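Local coordinates for TatD-related deoxyribonuclease (Thermotoga maritima, PDB 1J6O), which probably acts as a metal-dependent DNA nuclease of the TatD family, hydrolysing ester bonds in DNA, at residues D15-L20 / V162-S167. Residues are numbered along the deposited sequence; the frame is centred on the assembly and turned at random.
Sequences DTHAHL and VIHAFS
The imidazoles of H17 and H164 lie face to face near the centre of the molecule, their centroids 3.5 Å apart and their planes within 4° of parallel. The overlap is almost complete: ND1 of H164 sits over the centre of the H17 ring, and CE1 of H17 over that of H164. Although the rings are parallel, the side chains run at about a right angle to each other; H17 CE1 meets H164 CG at 3.4 Å, while H17 NE2 faces H164 CE1 at 3.4 Å. Each ring has a carboxylate partner outside the two segments: NE2 of H17 hydrogen-bonds E103, and ND1 of H164 hydrogen-bonds E212. These carboxylates probably help fix how each ring is turned. H17 reaches H164 from the corner of its chain because its CG is swung away from the backbone nitrogen (chi1 -155°). That corner is held by an Asx turn, in which D15 OD1 accepts from H17 N at 3.1 Å, the donor lying above the carboxylate plane. A leucine here has no flat ring or NE2, and would probably leave the H164 face without its stacking partner and E103 without its hydrogen-bond mate. H19, on the same segment, hydrogen-bonds D214 through NE2. The two segments continue strands 13-18 and 161-163, the first and sixth of an eight-stranded parallel TIM barrel, so the two side chains meet across the inside of the barrel, at the C-terminal ends of their strands. Histidines gathered there are typical of the metal centre of TatD-type hydrolases: H17 and H19 are predicted ligands of one divalent cation, H164 of a second.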
ATOM      1  N   ASP A  15      -0.126  -7.998  -4.608  1.00  6.70           N
ATOM      2  CA  ASP A  15      -1.049  -6.916  -4.204  1.00  7.71           C
ATOM      3  C   ASP A  15      -0.380  -6.314  -2.976  1.00  7.14           C
ATOM      4  O   ASP A  15      -0.392  -6.926  -1.903  1.00  4.77           O
ATOM      5  CB  ASP A  15      -2.417  -7.460  -3.784  1.00  9.37           C
ATOM      6  CG  ASP A  15      -3.420  -6.350  -3.483  1.00 12.23           C
ATOM      7  OD1 ASP A  15      -3.013  -5.165  -3.338  1.00  9.21           O
ATOM      8  OD2 ASP A  15      -4.619  -6.686  -3.378  1.00 12.32           O
ATOM      9  N   THR A  16       0.173  -5.112  -3.107  1.00  6.90           N
ATOM     10  CA  THR A  16       0.850  -4.472  -1.962  1.00  6.88           C
ATOM     11  C   THR A  16      -0.042  -3.700  -0.993  1.00  6.10           C
ATOM     12  O   THR A  16       0.463  -3.054  -0.061  1.00  6.35           O
ATOM     13  CB  THR A  16       1.980  -3.517  -2.439  1.00  6.96           C
ATOM     14  OG1 THR A  16       1.403  -2.495  -3.257  1.00  7.53           O
ATOM     15  CG2 THR A  16       3.038  -4.266  -3.251  1.00  7.08           C
ATOM     16  N   HIS A  17      -1.360  -3.758  -1.186  1.00  5.91           N
ATOM     17  CA  HIS A  17      -2.233  -3.038  -0.279  1.00  6.90           C
ATOM     18  C   HIS A  17      -3.606  -3.673  -0.258  1.00  7.83           C
ATOM     19  O   HIS A  17      -4.475  -3.302  -1.053  1.00 11.92           O
ATOM     20  CB  HIS A  17      -2.350  -1.559  -0.717  1.00  6.94           C
ATOM     21  CG  HIS A  17      -2.709  -0.622   0.395  1.00  7.32           C
ATOM     22  ND1 HIS A  17      -1.765   0.129   1.064  1.00  9.71           N
ATOM     23  CD2 HIS A  17      -3.902  -0.310   0.955  1.00  8.40           C
ATOM     24  CE1 HIS A  17      -2.366   0.870   1.985  1.00 10.61           C
ATOM     25  NE2 HIS A  17      -3.661   0.623   1.937  1.00 10.79           N
ATOM     26  N   ALA A  18      -3.824  -4.617   0.652  1.00  5.47           N
ATOM     27  CA  ALA A  18      -5.125  -5.271   0.733  1.00  5.66           C
ATOM     28  C   ALA A  18      -5.722  -5.157   2.161  1.00  5.86           C
ATOM     29  O   ALA A  18      -4.988  -4.907   3.103  1.00  5.49           O
ATOM     30  CB  ALA A  18      -4.946  -6.709   0.388  1.00  4.30           C
ATOM     31  N   HIS A  19      -7.041  -5.330   2.301  1.00  4.58           N
ATOM     32  CA  HIS A  19      -7.706  -5.267   3.618  1.00  5.69           C
ATOM     33  C   HIS A  19      -8.654  -6.470   3.592  1.00  5.76           C
ATOM     34  O   HIS A  19      -9.905  -6.315   3.703  1.00  5.66           O
ATOM     35  CB  HIS A  19      -8.559  -3.987   3.754  1.00  5.93           C
ATOM     36  CG  HIS A  19      -7.796  -2.718   3.514  1.00  7.11           C
ATOM     37  ND1 HIS A  19      -6.880  -2.223   4.417  1.00  8.75           N
ATOM     38  CD2 HIS A  19      -7.857  -1.815   2.502  1.00  7.58           C
ATOM     39  CE1 HIS A  19      -6.419  -1.061   3.980  1.00 11.23           C
ATOM     40  NE2 HIS A  19      -7.000  -0.788   2.822  1.00  8.90           N
ATOM     41  N   LEU A  20      -8.075  -7.660   3.494  1.00  4.69           N
ATOM     42  CA  LEU A  20      -8.864  -8.890   3.432  1.00  5.86           C
ATOM     43  C   LEU A  20      -9.632  -9.219   4.692  1.00  6.86           C
ATOM     44  O   LEU A  20     -10.581 -10.021   4.663  1.00  7.61           O
ATOM     45  CB  LEU A  20      -7.947 -10.053   3.030  1.00  6.90           C
ATOM     46  CG  LEU A  20      -7.417  -9.946   1.592  1.00 10.03           C
ATOM     47  CD1 LEU A  20      -6.188 -10.870   1.383  1.00  9.30           C
ATOM     48  CD2 LEU A  20      -8.536 -10.314   0.631  1.00 10.50           C
ATOM     49  N   VAL A 162       6.316   2.714   0.167  1.00  8.42           N
ATOM     50  CA  VAL A 162       5.426   3.019  -0.927  1.00  8.29           C
ATOM     51  C   VAL A 162       4.404   4.072  -0.585  1.00  9.35           C
ATOM     52  O   VAL A 162       3.887   4.090   0.536  1.00  9.68           O
ATOM     53  CB  VAL A 162       4.619   1.756  -1.288  1.00  8.91           C
ATOM     54  CG1 VAL A 162       3.816   1.990  -2.517  1.00  8.91           C
ATOM     55  CG2 VAL A 162       5.572   0.534  -1.433  1.00  9.64           C
ATOM     56  N   ILE A 163       4.103   4.937  -1.550  1.00  9.78           N
ATOM     57  CA  ILE A 163       3.089   5.981  -1.364  1.00  9.65           C
ATOM     58  C   ILE A 163       1.971   5.230  -2.085  1.00  9.92           C
ATOM     59  O   ILE A 163       1.915   5.160  -3.324  1.00 10.09           O
ATOM     60  CB  ILE A 163       3.410   7.274  -2.116  1.00 12.68           C
ATOM     61  CG1 ILE A 163       4.767   7.813  -1.643  1.00 11.82           C
ATOM     62  CG2 ILE A 163       2.291   8.296  -1.875  1.00 12.20           C
ATOM     63  CD1 ILE A 163       4.848   8.025  -0.119  1.00 12.39           C
ATOM     64  N   HIS A 164       1.075   4.650  -1.311  1.00 10.65           N
ATOM     65  CA  HIS A 164      -0.007   3.886  -1.899  1.00 11.17           C
ATOM     66  C   HIS A 164      -1.092   4.695  -2.608  1.00 11.74           C
ATOM     67  O   HIS A 164      -1.332   5.852  -2.273  1.00 11.03           O
ATOM     68  CB  HIS A 164      -0.549   2.959  -0.802  1.00 13.85           C
ATOM     69  CG  HIS A 164      -1.937   3.261  -0.357  1.00 13.42           C
ATOM     70  ND1 HIS A 164      -3.047   2.684  -0.938  1.00 14.46           N
ATOM     71  CD2 HIS A 164      -2.401   4.052   0.639  1.00 17.34           C
ATOM     72  CE1 HIS A 164      -4.133   3.109  -0.319  1.00 14.81           C
ATOM     73  NE2 HIS A 164      -3.767   3.938   0.640  1.00 14.28           N
ATOM     74  N   ALA A 165      -1.722   4.085  -3.608  1.00 12.44           N
ATOM     75  CA  ALA A 165      -2.793   4.744  -4.384  1.00 14.23           C
ATOM     76  C   ALA A 165      -2.354   6.162  -4.737  1.00 15.40           C
ATOM     77  O   ALA A 165      -3.110   7.135  -4.542  1.00 14.73           O
ATOM     78  CB  ALA A 165      -4.092   4.786  -3.565  1.00 15.56           C
ATOM     79  N   PHE A 166      -1.138   6.270  -5.263  1.00 13.24           N
ATOM     80  CA  PHE A 166      -0.579   7.571  -5.640  1.00 16.99           C
ATOM     81  C   PHE A 166      -1.605   8.346  -6.466  1.00 16.19           C
ATOM     82  O   PHE A 166      -2.083   7.861  -7.493  1.00 16.64           O
ATOM     83  CB  PHE A 166       0.707   7.409  -6.453  1.00 15.11           C
ATOM     84  CG  PHE A 166       1.310   8.715  -6.848  1.00 18.45           C
ATOM     85  CD1 PHE A 166       1.989   9.483  -5.913  1.00 19.30           C
ATOM     86  CD2 PHE A 166       1.154   9.206  -8.136  1.00 18.97           C
ATOM     87  CE1 PHE A 166       2.509  10.731  -6.254  1.00 21.13           C
ATOM     88  CE2 PHE A 166       1.671  10.460  -8.478  1.00 19.41           C
ATOM     89  CZ  PHE A 166       2.344  11.210  -7.537  1.00 20.17           C
ATOM     90  N   SER A 167      -1.901   9.562  -6.027  1.00 19.28           N
ATOM     91  CA  SER A 167      -2.880  10.382  -6.714  1.00 21.04           C
ATOM     92  C   SER A 167      -2.499  11.807  -7.079  1.00 22.09           C
ATOM     93  O   SER A 167      -3.372  12.684  -7.137  1.00 24.15           O
ATOM     94  CB  SER A 167      -4.154  10.418  -5.870  1.00 21.31           C
ATOM     95  OG  SER A 167      -3.864  10.891  -4.554  1.00 23.90           O
TER